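Local coordinates for protein beta-lactamase/D-alanine Carboxypeptidase (PDB 3RJU) that probably acts as a serine hydrolase of the beta-lactamase and penicillin-binding protein family, cleaving beta-lactams or D-alanine-terminated peptides, at residues 57-62 / 130-135; 70-75 / 79-84; 85-90 / 168-173; 104-109 / 147-152; 116-121 / 142-147. All blocks are in the same frame, centred on the assembly; numbering follows the deposited sequence. Where two conformers were deposited one is given.

Contact 1: residues 57-62 / 130-135; sequences LIRIAS and PVFTWP
Val131, at the bend of a type II beta turn from Pro130 to Thr133, lays one methyl over the guanidinium of Arg59: CG1 sits above the centre of one face, 3.8 Å from NH1. Its first torsion (chi1 75°) places CG1 between the backbone N and the carbonyl carbon, while CG2, anti to the backbone N, lies over the centre of one face of the Phe132 ring.

The aromatic contacts are made by Phe132. Arg59 NH1 comes to the ring edge, 4.0 Å from Phe132 CD2, with the guanidinium and ring planes inclined at 48°. At the far end of the ring, Phe132 CZ reaches Ala61 CA at 4.1 Å.

The polar link runs through a water, which accepts from Arg59 NH1 at 3.0 Å and donates to Val131 O at 3.3 Å. Elsewhere, Arg59 NH2 bonds to the carbonyls of Ser215 and Arg216. Next to Ala61 is Ser62, whose OG bonds Lys65 NZ and a bound citrate, consistent with the SxxK serine of this family. The turn therefore borders the probable active site through van der Waals packing, partly against a guanidinium, and a water bridge, with Arg59 tied more firmly to the 215-216 loop.

Contact 2: residues 70-75 / 79-84; sequences EIMVKL and GIVKLT
Leu75 O takes two backbone N-H groups from the chain that leaves the helix. Ile80 N is 2.9 Å from Leu75 O, with a C=O...N angle of 160°, and Val81 N adds a weak bond to the same oxygen at 3.4 Å. This is a Schellman motif closing helix 64-77: Gly79, with positive phi, is the first residue to leave helical geometry, and the Ile80 to Leu75 bond is its six-to-one link. Gly79 N also lies close to Leu75 O, but its angle is too poor for a bond.

As is usual in this motif, the two residues joined by that link also pack their side chains. Leu75 CD2 meets Ile80 CD1 at 3.8 Å. One residue on, Val81 CG2 touches both Leu75 CB and Met72 O, 3.8 Å from the latter. Ile80 and Val81 also touch Ala174 of helix 162-175; the chain then runs back to Leu83 beside Met72.

Away from the loop, Lys74 NZ bridges to Glu70 OE2 at 2.8 Å, on the anti side and tilted 27° out of the carboxylate plane; Lys252 is a second partner of that oxygen, and Lys186 O of the lysine. Met72, built as selenomethionine, has its CG anti to the backbone N (chi1 -179°) and bends at chi3, crossing Leu83 at about a right angle with its CE methyl 3.9 Å from Leu83 CG.

Contact 3: residues 85-90 / 168-173; sequences DPLKKY and ADALSR. With GOL (glycerol), chain C.
The short 3-10 turn 87-89 brings its end against helix 162-175, with the CA atoms of Tyr90 and Ala170 5.2 Å apart. That close approach is possible because the helix offers a small residue: Ala170 CB touches Tyr90 CB at 3.8 Å and Leu87 CD1 at the same distance. The ring of Tyr90 lies beside the helix, with Ala170 O oblique to it, while Arg173 CG comes to the ring's edge.

At its far end the phenol is held from within its own segment. Tyr90 OH donates a short 2.5 Å bond to Asp85 OD2, arriving from above the carboxylate plane, and accepts from Lys89 NZ at 3.0 Å. Asp85 OD2 also takes the backbone N-H of Lys82.

Arg173 bends at chi2 and chi3, which turns its guanidinium edge toward a glycerol, probably from the crystallisation liquor. Glycerol O3 accepts from Arg173 NE at 2.8 Å and donates to Tyr90 O at 2.7 Å, so the ligand spans both segments; Arg173 NH2 reaches glycerol O2 at 2.8 Å.

Around this seam, Leu87 packs on Trp141 and Leu144 of helix 137-144 and on Leu111 of helix 108-113. Leu108 of that second helix covers both Tyr90 and Ala170, and Leu171 turns to helix 64-77.

Contact 4: residues 104-109 / 147-152; sequences QPIRLL and AKVTVP
Ile106 and Val149 form the enclosed part of this contact, both buried. Their side chains approach at a slant and touch at their ends, Ile106 CD1 lying 4.0 Å from Val149 CG2. The isoleucine reaches across because CG1 is anti to its own carbonyl carbon (chi1 -68°) and CD1 extends the chain further. The same CD1 methyl also packs against Leu118, and Val149 in turn rests on Pro98, so the pair belongs to a larger apolar cluster of loops.

The outer part is only partly covered. Gln104 and Pro152 lie side by side, pointing the same way, and the amide end of the glutamine rests on one proline carbon: OE1 of Gln104 is 3.8 Å from Pro152 CB and NE2 is 4.1 Å from it. Both residues are partly exposed, and Gln104 was deposited in two conformers, in keeping with a weak grip. Pro152 also packs against Tyr100.

Firmer polar ties leave the 104-109 segment in another direction. Ile106 and Leu108 form backbone bonds with Leu87 and Asp85, next to Arg107, the N-cap of helix 108-113. Between the two segments themselves only van der Waals contact operates: it rests on burial of Ile106 and Val149, with little directional constraint on the glutamine outside.

Contact 5: residues 116-121 / 142-147; sequences SGLPRE and QWLKLA
The indole of Trp143 meets the 116-121 loop at the far rim of its six-membered ring. Leu118 CD2 approaches the edge, near the ring plane, 4.4 Å from Trp143 CZ3, while Pro119 comes in obliquely with CD 3.8 Å from Trp143 CH2 and CG 3.9 Å from the same atom. One face carries a residue of its own segment: Ala147 CB stands 3.5 Å above the Trp143 plane, offset toward the rim. With CG anti to the backbone N (chi1 174°), the indole projects from helix 137-144 toward the proline, and the two side chains approach from opposite directions.

Beside the indole, Leu118 also touches Leu144. Their side chains cross at about a right angle, and Leu118 CD2 lies 4.2 Å from Leu144 CD1. Leu118 goes on to Leu111 and Leu166, so it packs among three helices.

Both segments are shaped by local bonds. Ser116 OG accepts from Leu118 N at 3.1 Å, an ST turn just ahead of Leu118. In the other segment, Ala147 N bonds Leu144 O in the type I turn from Leu144 to Ala147, and this turn brings Ala147 back over the indole.

Just beyond, Pro119 O accepts from Ser160 OG. The contact itself is wholly apolar: hydrophobic packing alone joins this helix end to a loop whose Arg120 binds the citrate through NH2.

From the N terminus, strand 58-59 opens contact 1, whose partner turn comes only at 130-135. Contact 2 opens and closes within that span, as helix 64-77 ends and its chain folds back. Contacts 3, 4 and 5 each begin inside the span and close after it, so all three cross contact 1. They also nest: contact 5 within contact 4, and contact 4 within contact 3, which closes on helix 162-175. Contacts 2 to 5 lie in the helical part: Leu83 bonds to the start of helix 108-113, Leu171 packs on Met72, and Val151 packs on Gly117. Contact 1, beside the probable active site, touches none of the others.

Contact 1: residues 57-62 / 130-135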
# COMPACT_ATOMS: atom_id res chain seq x y z
N LEU A 57 9.35 -5.47 13.12
CA LEU A 57 8.95 -4.25 12.43
C LEU A 57 9.35 -4.34 10.97
O LEU A 57 10.44 -4.82 10.63
CB LEU A 57 9.55 -2.99 13.08
CG LEU A 57 8.69 -1.72 12.91
CD1 LEU A 57 7.41 -1.83 13.73
CD2 LEU A 57 9.46 -0.45 13.28
N ILE A 58 8.47 -3.85 10.11
CA ILE A 58 8.70 -3.87 8.67
C ILE A 58 8.32 -2.51 8.10
O ILE A 58 7.51 -1.78 8.70
CB ILE A 58 7.87 -4.96 7.98
CG1 ILE A 58 6.36 -4.72 8.15
CG2 ILE A 58 8.23 -6.34 8.54
CD1 ILE A 58 5.48 -5.80 7.50
N ARG A 59 8.89 -2.16 6.95
CA ARG A 59 8.35 -1.07 6.14
C ARG A 59 7.34 -1.66 5.16
O ARG A 59 7.70 -2.55 4.36
CB ARG A 59 9.45 -0.36 5.35
CG ARG A 59 10.56 0.23 6.23
CD ARG A 59 11.50 1.09 5.40
NE ARG A 59 12.70 1.52 6.11
CZ ARG A 59 12.84 2.71 6.71
NH1 ARG A 59 11.85 3.60 6.72
NH2 ARG A 59 13.99 3.00 7.30
N ILE A 60 6.09 -1.21 5.21
CA ILE A 60 5.13 -1.75 4.25
C ILE A 60 5.18 -1.02 2.90
O ILE A 60 4.52 -1.44 1.94
CB ILE A 60 3.67 -1.80 4.80
CG1 ILE A 60 3.07 -0.39 4.95
CG2 ILE A 60 3.63 -2.55 6.14
CD1 ILE A 60 1.59 -0.42 5.38
N ALA A 61 5.97 0.04 2.83
CA ALA A 61 6.12 0.80 1.59
C ALA A 61 4.74 1.15 1.05
O ALA A 61 3.88 1.57 1.82
CB ALA A 61 6.98 0.02 0.56
N SER A 62 4.49 0.95 -0.24
CA SER A 62 3.26 1.47 -0.86
C SER A 62 1.95 0.77 -0.47
O SER A 62 0.87 1.16 -0.93
CB SER A 62 3.40 1.56 -2.38
OG SER A 62 4.42 2.49 -2.72
N PRO A 130 17.64 9.61 2.16
CA PRO A 130 17.05 8.52 2.96
C PRO A 130 15.56 8.33 2.66
O PRO A 130 14.82 9.29 2.47
CB PRO A 130 17.24 8.99 4.41
CG PRO A 130 17.50 10.46 4.32
CD PRO A 130 18.20 10.67 3.01
N VAL A 131 15.13 7.07 2.62
CA VAL A 131 13.80 6.74 2.11
C VAL A 131 12.67 7.36 2.95
O VAL A 131 12.73 7.40 4.18
CB VAL A 131 13.63 5.19 2.00
CG1 VAL A 131 13.44 4.56 3.36
CG2 VAL A 131 12.48 4.85 1.07
N PHE A 132 11.64 7.85 2.26
CA PHE A 132 10.43 8.37 2.92
C PHE A 132 10.69 9.62 3.76
O PHE A 132 10.01 9.84 4.77
CB PHE A 132 9.76 7.27 3.75
CG PHE A 132 9.45 6.03 2.97
CD1 PHE A 132 8.90 6.12 1.70
CD2 PHE A 132 9.74 4.77 3.49
CE1 PHE A 132 8.63 4.98 0.94
CE2 PHE A 132 9.46 3.62 2.73
CZ PHE A 132 8.91 3.74 1.46
N THR A 133 11.63 10.45 3.32
CA THR A 133 11.91 11.67 4.06
C THR A 133 11.81 12.96 3.24
O THR A 133 11.69 14.03 3.82
CB THR A 133 13.31 11.63 4.76
OG1 THR A 133 14.33 11.63 3.76
CG2 THR A 133 13.45 10.39 5.64
N TRP A 134 11.84 12.85 1.91
CA TRP A 134 11.74 14.02 1.03
C TRP A 134 10.85 13.68 -0.18
O TRP A 134 10.96 12.57 -0.72
CB TRP A 134 13.14 14.44 0.53
CG TRP A 134 13.10 15.75 -0.23
CD1 TRP A 134 13.40 16.99 0.26
CD2 TRP A 134 12.70 15.94 -1.60
NE1 TRP A 134 13.21 17.94 -0.72
CE2 TRP A 134 12.78 17.32 -1.86
CE3 TRP A 134 12.28 15.08 -2.62
CZ2 TRP A 134 12.47 17.87 -3.12
CZ3 TRP A 134 11.95 15.62 -3.85
CH2 TRP A 134 12.06 17.00 -4.09
N PRO A 135 9.97 14.61 -0.61
CA PRO A 135 9.77 15.97 -0.11
C PRO A 135 8.94 15.99 1.16
O PRO A 135 8.14 15.06 1.40
CB PRO A 135 8.97 16.65 -1.23
CG PRO A 135 8.18 15.50 -1.85
CD PRO A 135 9.15 14.34 -1.81
O HOH W 1 13.28 6.19 7.17

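Contact 2: residues 70-75 / 79-84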
# COMPACT_ATOMS: atom_id res chain seq x y z
N GLU A 70 -8.22 4.27 2.27
CA GLU A 70 -9.16 3.87 3.32
C GLU A 70 -9.64 5.10 4.11
O GLU A 70 -10.84 5.28 4.34
CB GLU A 70 -8.52 2.88 4.31
CG GLU A 70 -9.43 2.60 5.52
CD GLU A 70 -8.98 1.48 6.43
OE1 GLU A 70 -7.86 1.05 6.29
OE2 GLU A 70 -9.77 1.07 7.32
N ILE A 71 -8.69 5.93 4.53
CA ILE A 71 -9.02 7.15 5.25
C ILE A 71 -9.88 8.09 4.40
O ILE A 71 -10.86 8.65 4.90
CB ILE A 71 -7.75 7.84 5.78
CG1 ILE A 71 -7.13 6.96 6.87
CG2 ILE A 71 -8.05 9.25 6.32
CD1 ILE A 71 -5.75 7.39 7.31
N MSE A 72 -9.54 8.25 3.12
CA MSE A 72 -10.36 9.07 2.24
C MSE A 72 -11.80 8.53 2.19
O MSE A 72 -12.77 9.28 2.31
CB MSE A 72 -9.78 9.12 0.83
CG MSE A 72 -10.59 9.98 -0.13
SE MSE A 72 -9.93 9.84 -1.96
CE MSE A 72 -10.26 7.93 -2.22
N VAL A 73 -11.95 7.22 2.01
CA VAL A 73 -13.28 6.62 1.93
C VAL A 73 -14.05 6.80 3.24
O VAL A 73 -15.25 7.13 3.24
CB VAL A 73 -13.17 5.13 1.52
CG1 VAL A 73 -14.46 4.37 1.78
CG2 VAL A 73 -12.74 5.03 0.06
N LYS A 74 -13.38 6.61 4.37
CA LYS A 74 -14.04 6.81 5.65
C LYS A 74 -14.45 8.26 5.87
O LYS A 74 -15.59 8.53 6.28
CB LYS A 74 -13.18 6.28 6.80
CG LYS A 74 -13.13 4.76 6.78
CD LYS A 74 -12.21 4.21 7.83
CE LYS A 74 -12.54 2.75 8.09
NZ LYS A 74 -11.58 2.20 9.08
N LEU A 75 -13.57 9.20 5.53
CA LEU A 75 -13.92 10.62 5.65
C LEU A 75 -15.06 11.02 4.70
O LEU A 75 -15.87 11.89 5.01
CB LEU A 75 -12.70 11.52 5.43
CG LEU A 75 -11.64 11.48 6.54
CD1 LEU A 75 -10.46 12.37 6.14
CD2 LEU A 75 -12.22 11.92 7.87
N GLY A 79 -18.93 12.51 5.50
CA GLY A 79 -19.30 13.80 4.92
C GLY A 79 -18.24 14.88 5.03
O GLY A 79 -18.52 16.05 4.78
N ILE A 80 -17.02 14.49 5.42
CA ILE A 80 -15.91 15.44 5.60
C ILE A 80 -15.16 15.78 4.30
O ILE A 80 -14.66 16.90 4.12
CB ILE A 80 -14.93 14.93 6.68
CG1 ILE A 80 -15.61 14.99 8.06
CG2 ILE A 80 -13.63 15.73 6.65
CD1 ILE A 80 -14.84 14.29 9.14
N VAL A 81 -15.09 14.82 3.38
CA VAL A 81 -14.64 15.09 2.01
C VAL A 81 -15.59 14.41 1.06
O VAL A 81 -16.43 13.61 1.48
CB VAL A 81 -13.21 14.57 1.71
CG1 VAL A 81 -12.19 15.16 2.67
CG2 VAL A 81 -13.14 13.03 1.70
N LYS A 82 -15.45 14.73 -0.22
CA LYS A 82 -16.05 13.96 -1.31
C LYS A 82 -14.91 13.50 -2.21
O LYS A 82 -13.94 14.25 -2.40
CB LYS A 82 -17.01 14.82 -2.13
CG LYS A 82 -18.23 15.28 -1.37
CD LYS A 82 -19.06 16.17 -2.28
CE LYS A 82 -20.38 16.56 -1.67
NZ LYS A 82 -21.18 17.39 -2.63
N LEU A 83 -15.02 12.29 -2.75
CA LEU A 83 -14.01 11.80 -3.69
C LEU A 83 -13.83 12.76 -4.86
O LEU A 83 -12.75 12.81 -5.48
CB LEU A 83 -14.36 10.42 -4.23
CG LEU A 83 -13.75 9.25 -3.44
CD1 LEU A 83 -14.10 9.30 -1.96
CD2 LEU A 83 -14.17 7.94 -4.08
N THR A 84 -14.88 13.50 -5.19
CA THR A 84 -14.84 14.42 -6.32
C THR A 84 -14.35 15.83 -5.98
O THR A 84 -14.29 16.70 -6.85
CB THR A 84 -16.22 14.51 -6.96
OG1 THR A 84 -17.18 14.75 -5.93
CG2 THR A 84 -16.57 13.21 -7.68

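Contact 3: residues 85-90 / 168-173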
# COMPACT_ATOMS: atom_id res chain seq x y z
N ASP A 85 -13.99 16.07 -4.72
CA ASP A 85 -13.51 17.40 -4.35
C ASP A 85 -12.23 17.71 -5.09
O ASP A 85 -11.31 16.89 -5.14
CB ASP A 85 -13.16 17.48 -2.86
CG ASP A 85 -14.38 17.57 -1.97
OD1 ASP A 85 -15.46 17.93 -2.47
OD2 ASP A 85 -14.24 17.29 -0.76
N PRO A 86 -12.14 18.92 -5.64
CA PRO A 86 -10.85 19.37 -6.18
C PRO A 86 -9.80 19.41 -5.07
O PRO A 86 -10.10 19.80 -3.94
CB PRO A 86 -11.16 20.79 -6.64
CG PRO A 86 -12.63 20.75 -6.98
CD PRO A 86 -13.24 19.86 -5.94
N LEU A 87 -8.57 18.99 -5.39
CA LEU A 87 -7.48 19.15 -4.44
C LEU A 87 -7.40 20.61 -3.96
O LEU A 87 -7.08 20.88 -2.81
CB LEU A 87 -6.16 18.73 -5.06
CG LEU A 87 -4.90 18.96 -4.22
CD1 LEU A 87 -5.00 18.18 -2.92
CD2 LEU A 87 -3.66 18.54 -4.99
N LYS A 88 -7.70 21.56 -4.85
CA LYS A 88 -7.57 22.97 -4.50
C LYS A 88 -8.53 23.40 -3.39
O LYS A 88 -8.36 24.47 -2.81
CB LYS A 88 -7.72 23.86 -5.74
CG LYS A 88 -9.12 23.95 -6.28
CD LYS A 88 -9.32 25.27 -7.02
CE LYS A 88 -8.51 25.36 -8.31
NZ LYS A 88 -9.08 24.55 -9.44
N LYS A 89 -9.53 22.58 -3.08
CA LYS A 89 -10.42 22.87 -1.94
C LYS A 89 -9.67 22.81 -0.61
O LYS A 89 -10.06 23.49 0.36
CB LYS A 89 -11.60 21.89 -1.92
CG LYS A 89 -12.63 22.16 -0.86
CD LYS A 89 -13.90 21.37 -1.17
CE LYS A 89 -15.00 21.66 -0.14
NZ LYS A 89 -14.60 21.14 1.21
N TYR A 90 -8.62 22.00 -0.58
CA TYR A 90 -7.87 21.73 0.65
C TYR A 90 -6.47 22.31 0.61
O TYR A 90 -5.58 21.87 1.34
CB TYR A 90 -7.86 20.22 0.94
CG TYR A 90 -9.27 19.70 1.01
CD1 TYR A 90 -10.09 20.06 2.07
CD2 TYR A 90 -9.80 18.90 0.00
CE1 TYR A 90 -11.40 19.63 2.13
CE2 TYR A 90 -11.12 18.45 0.06
CZ TYR A 90 -11.91 18.83 1.13
OH TYR A 90 -13.21 18.43 1.22
N ALA A 168 -2.85 12.76 1.27
CA ALA A 168 -2.80 12.71 2.73
C ALA A 168 -2.88 14.12 3.29
O ALA A 168 -3.59 14.35 4.26
CB ALA A 168 -1.52 12.03 3.22
N ASP A 169 -2.17 15.06 2.66
CA ASP A 169 -2.20 16.46 3.09
C ASP A 169 -3.65 17.00 3.06
O ASP A 169 -4.09 17.72 3.98
CB ASP A 169 -1.35 17.35 2.18
CG ASP A 169 0.14 16.96 2.16
OD1 ASP A 169 0.63 16.25 3.08
OD2 ASP A 169 0.82 17.37 1.20
N ALA A 170 -4.35 16.68 1.98
CA ALA A 170 -5.71 17.18 1.80
C ALA A 170 -6.63 16.59 2.86
O ALA A 170 -7.48 17.29 3.42
CB ALA A 170 -6.21 16.82 0.39
N LEU A 171 -6.47 15.29 3.12
CA LEU A 171 -7.31 14.61 4.09
C LEU A 171 -7.10 15.18 5.49
O LEU A 171 -8.06 15.38 6.25
CB LEU A 171 -7.02 13.11 4.08
CG LEU A 171 -7.32 12.41 2.75
CD1 LEU A 171 -6.96 10.93 2.85
CD2 LEU A 171 -8.81 12.58 2.35
N SER A 172 -5.84 15.45 5.82
CA SER A 172 -5.49 16.09 7.09
C SER A 172 -6.14 17.48 7.20
O SER A 172 -6.70 17.84 8.26
CB SER A 172 -3.97 16.21 7.21
OG SER A 172 -3.60 16.97 8.36
N ARG A 173 -6.05 18.26 6.13
CA ARG A 173 -6.66 19.60 6.14
C ARG A 173 -8.17 19.50 6.30
O ARG A 173 -8.75 20.22 7.10
CB ARG A 173 -6.30 20.37 4.86
CG ARG A 173 -6.99 21.72 4.70
CD ARG A 173 -6.45 22.73 5.69
NE ARG A 173 -5.02 22.94 5.52
CZ ARG A 173 -4.26 23.67 6.34
NH1 ARG A 173 -4.81 24.28 7.39
NH2 ARG A 173 -2.96 23.79 6.11
C1 GOL C . -0.41 22.29 3.02
O1 GOL C . 0.43 22.64 4.10
C2 GOL C . -1.48 21.32 3.49
O2 GOL C . -1.81 21.65 4.82
C3 GOL C . -2.73 21.39 2.63
O3 GOL C . -3.66 22.28 3.22

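Contact 4: residues 104-109 / 147-152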
# COMPACT_ATOMS: atom_id res chain seq x y z
N GLN A 104 -11.36 21.41 -15.47
CA GLN A 104 -10.81 20.05 -15.27
C GLN A 104 -9.81 20.00 -14.12
O GLN A 104 -8.64 19.71 -14.31
CB GLN A 104 -10.16 19.50 -16.55
CG GLN A 104 -11.12 19.35 -17.75
CD GLN A 104 -10.75 18.22 -18.70
OE1 GLN A 104 -10.68 17.04 -18.29
NE2 GLN A 104 -10.51 18.56 -20.00
N PRO A 105 -10.25 20.32 -12.90
CA PRO A 105 -9.30 20.31 -11.78
C PRO A 105 -8.88 18.90 -11.39
O PRO A 105 -9.63 17.97 -11.64
CB PRO A 105 -10.10 20.93 -10.64
CG PRO A 105 -11.53 20.54 -10.96
CD PRO A 105 -11.62 20.67 -12.47
N ILE A 106 -7.72 18.77 -10.77
CA ILE A 106 -7.36 17.51 -10.14
C ILE A 106 -8.27 17.30 -8.93
O ILE A 106 -8.37 18.18 -8.09
CB ILE A 106 -5.90 17.54 -9.67
CG1 ILE A 106 -4.98 17.56 -10.89
CG2 ILE A 106 -5.57 16.34 -8.77
CD1 ILE A 106 -3.56 17.96 -10.58
N ARG A 107 -8.93 16.14 -8.86
CA ARG A 107 -9.80 15.81 -7.74
C ARG A 107 -9.20 14.70 -6.87
O ARG A 107 -8.25 14.03 -7.29
CB ARG A 107 -11.19 15.39 -8.25
CG ARG A 107 -11.81 16.45 -9.13
CD ARG A 107 -13.08 15.94 -9.80
NE ARG A 107 -13.59 16.94 -10.74
CZ ARG A 107 -14.46 17.91 -10.43
NH1 ARG A 107 -14.94 18.01 -9.20
NH2 ARG A 107 -14.85 18.77 -11.37
N LEU A 108 -9.73 14.51 -5.67
CA LEU A 108 -9.14 13.52 -4.77
C LEU A 108 -9.12 12.12 -5.41
O LEU A 108 -8.12 11.42 -5.32
CB LEU A 108 -9.84 13.47 -3.40
CG LEU A 108 -9.88 14.80 -2.63
CD1 LEU A 108 -10.51 14.59 -1.26
CD2 LEU A 108 -8.50 15.47 -2.51
N LEU A 109 -10.20 11.77 -6.11
CA LEU A 109 -10.29 10.52 -6.86
C LEU A 109 -9.11 10.32 -7.81
O LEU A 109 -8.61 9.19 -7.98
CB LEU A 109 -11.62 10.47 -7.62
CG LEU A 109 -11.77 9.30 -8.59
CD1 LEU A 109 -11.72 7.97 -7.81
CD2 LEU A 109 -13.08 9.42 -9.37
N ALA A 147 3.83 24.80 -10.14
CA ALA A 147 3.89 23.69 -11.08
C ALA A 147 2.90 23.86 -12.22
O ALA A 147 1.92 24.59 -12.10
CB ALA A 147 3.61 22.35 -10.34
N LYS A 148 3.16 23.17 -13.32
CA LYS A 148 2.24 23.16 -14.45
C LYS A 148 1.72 21.75 -14.65
O LYS A 148 2.47 20.78 -14.57
CB LYS A 148 2.94 23.66 -15.72
CG LYS A 148 3.26 25.14 -15.67
CD LYS A 148 4.22 25.55 -16.76
CE LYS A 148 4.56 27.04 -16.68
NZ LYS A 148 3.38 27.90 -17.01
N VAL A 149 0.43 21.64 -14.90
CA VAL A 149 -0.19 20.36 -15.15
C VAL A 149 -0.60 20.35 -16.61
O VAL A 149 -1.47 21.12 -17.03
CB VAL A 149 -1.41 20.13 -14.23
CG1 VAL A 149 -2.12 18.83 -14.59
CG2 VAL A 149 -0.98 20.13 -12.76
N THR A 150 0.02 19.48 -17.40
CA THR A 150 -0.17 19.53 -18.84
C THR A 150 -0.96 18.37 -19.46
O THR A 150 -1.12 18.31 -20.68
CB THR A 150 1.17 19.67 -19.58
OG1 THR A 150 1.99 18.52 -19.30
CG2 THR A 150 1.90 20.94 -19.13
N VAL A 151 -1.46 17.46 -18.63
CA VAL A 151 -2.35 16.42 -19.13
C VAL A 151 -3.68 16.52 -18.37
O VAL A 151 -3.70 16.78 -17.16
CB VAL A 151 -1.76 15.02 -18.95
CG1 VAL A 151 -1.54 14.74 -17.51
CG2 VAL A 151 -2.67 13.96 -19.55
N PRO A 152 -4.79 16.32 -19.07
CA PRO A 152 -6.06 16.39 -18.33
C PRO A 152 -6.20 15.22 -17.35
O PRO A 152 -5.65 14.15 -17.59
CB PRO A 152 -7.13 16.30 -19.41
CG PRO A 152 -6.44 15.80 -20.63
CD PRO A 152 -4.98 16.09 -20.51

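Contact 5: residues 116-121 / 142-147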
# COMPACT_ATOMS: atom_id res chain seq x y z
N SER A 116 -4.08 11.76 -11.97
CA SER A 116 -4.10 13.21 -11.78
C SER A 116 -3.24 13.99 -12.78
O SER A 116 -3.38 15.20 -12.87
CB SER A 116 -3.60 13.57 -10.36
OG SER A 116 -2.19 13.35 -10.26
N GLY A 117 -2.33 13.32 -13.49
CA GLY A 117 -1.41 14.01 -14.36
C GLY A 117 -0.15 14.51 -13.66
O GLY A 117 0.73 15.10 -14.29
N LEU A 118 -0.07 14.30 -12.35
CA LEU A 118 1.11 14.73 -11.60
C LEU A 118 2.26 13.75 -11.80
O LEU A 118 2.05 12.58 -12.13
CB LEU A 118 0.79 14.85 -10.11
CG LEU A 118 -0.16 15.99 -9.72
CD1 LEU A 118 -0.56 15.83 -8.25
CD2 LEU A 118 0.50 17.35 -9.95
N PRO A 119 3.50 14.23 -11.61
CA PRO A 119 4.62 13.29 -11.77
C PRO A 119 4.70 12.30 -10.62
O PRO A 119 4.06 12.46 -9.58
CB PRO A 119 5.85 14.21 -11.79
CG PRO A 119 5.42 15.40 -11.02
CD PRO A 119 3.94 15.58 -11.26
N ARG A 120 5.53 11.28 -10.80
CA ARG A 120 5.64 10.21 -9.82
C ARG A 120 6.26 10.73 -8.52
O ARG A 120 5.80 10.40 -7.43
CB ARG A 120 6.46 9.07 -10.40
CG ARG A 120 6.81 7.95 -9.44
CD ARG A 120 7.57 6.86 -10.17
NE ARG A 120 8.04 5.88 -9.20
CZ ARG A 120 7.68 4.61 -9.16
NH1 ARG A 120 6.85 4.10 -10.06
NH2 ARG A 120 8.17 3.84 -8.20
N GLU A 121 7.32 11.54 -8.65
CA GLU A 121 7.93 12.23 -7.51
C GLU A 121 8.01 13.73 -7.77
O GLU A 121 8.08 14.18 -8.90
CB GLU A 121 9.35 11.72 -7.25
CG GLU A 121 9.44 10.25 -6.97
CD GLU A 121 9.05 9.86 -5.55
OE1 GLU A 121 8.80 10.73 -4.70
OE2 GLU A 121 9.01 8.65 -5.29
N GLN A 142 5.06 24.13 -1.75
CA GLN A 142 5.90 25.15 -2.36
C GLN A 142 6.13 24.84 -3.85
O GLN A 142 6.07 25.73 -4.69
CB GLN A 142 7.22 25.29 -1.59
CG GLN A 142 8.12 26.41 -2.08
CD GLN A 142 7.45 27.78 -2.00
OE1 GLN A 142 6.70 28.08 -1.06
NE2 GLN A 142 7.71 28.62 -3.00
N TRP A 143 6.37 23.57 -4.17
CA TRP A 143 6.52 23.15 -5.56
C TRP A 143 5.21 23.23 -6.32
O TRP A 143 5.17 23.70 -7.45
CB TRP A 143 7.05 21.70 -5.63
CG TRP A 143 7.10 21.17 -7.04
CD1 TRP A 143 8.13 21.32 -7.93
CD2 TRP A 143 6.08 20.42 -7.72
NE1 TRP A 143 7.81 20.70 -9.13
CE2 TRP A 143 6.56 20.14 -9.02
CE3 TRP A 143 4.81 19.95 -7.35
CZ2 TRP A 143 5.82 19.43 -9.96
CZ3 TRP A 143 4.07 19.23 -8.29
CH2 TRP A 143 4.58 18.97 -9.58
N LEU A 144 4.12 22.78 -5.71
CA LEU A 144 2.86 22.65 -6.43
C LEU A 144 2.37 24.02 -6.92
O LEU A 144 1.83 24.16 -8.02
CB LEU A 144 1.82 21.96 -5.53
CG LEU A 144 0.47 21.60 -6.16
CD1 LEU A 144 0.64 20.61 -7.31
CD2 LEU A 144 -0.46 21.06 -5.10
N LYS A 145 2.58 25.04 -6.10
CA LYS A 145 1.98 26.33 -6.40
C LYS A 145 2.56 26.96 -7.67
O LYS A 145 1.93 27.81 -8.28
CB LYS A 145 2.08 27.26 -5.20
CG LYS A 145 3.47 27.78 -4.91
CD LYS A 145 3.43 28.64 -3.67
CE LYS A 145 4.77 29.27 -3.40
NZ LYS A 145 4.73 30.07 -2.13
N LEU A 146 3.75 26.52 -8.07
CA LEU A 146 4.39 27.01 -9.28
C LEU A 146 4.39 25.98 -10.41
O LEU A 146 4.89 26.26 -11.50
CB LEU A 146 5.83 27.43 -8.99
CG LEU A 146 6.03 28.60 -8.03
CD1 LEU A 146 7.50 28.74 -7.69
CD2 LEU A 146 5.48 29.87 -8.65
N ALA A 147 3.83 24.80 -10.14
CA ALA A 147 3.89 23.69 -11.08
C ALA A 147 2.90 23.86 -12.22
O ALA A 147 1.92 24.59 -12.10
CB ALA A 147 3.61 22.35 -10.34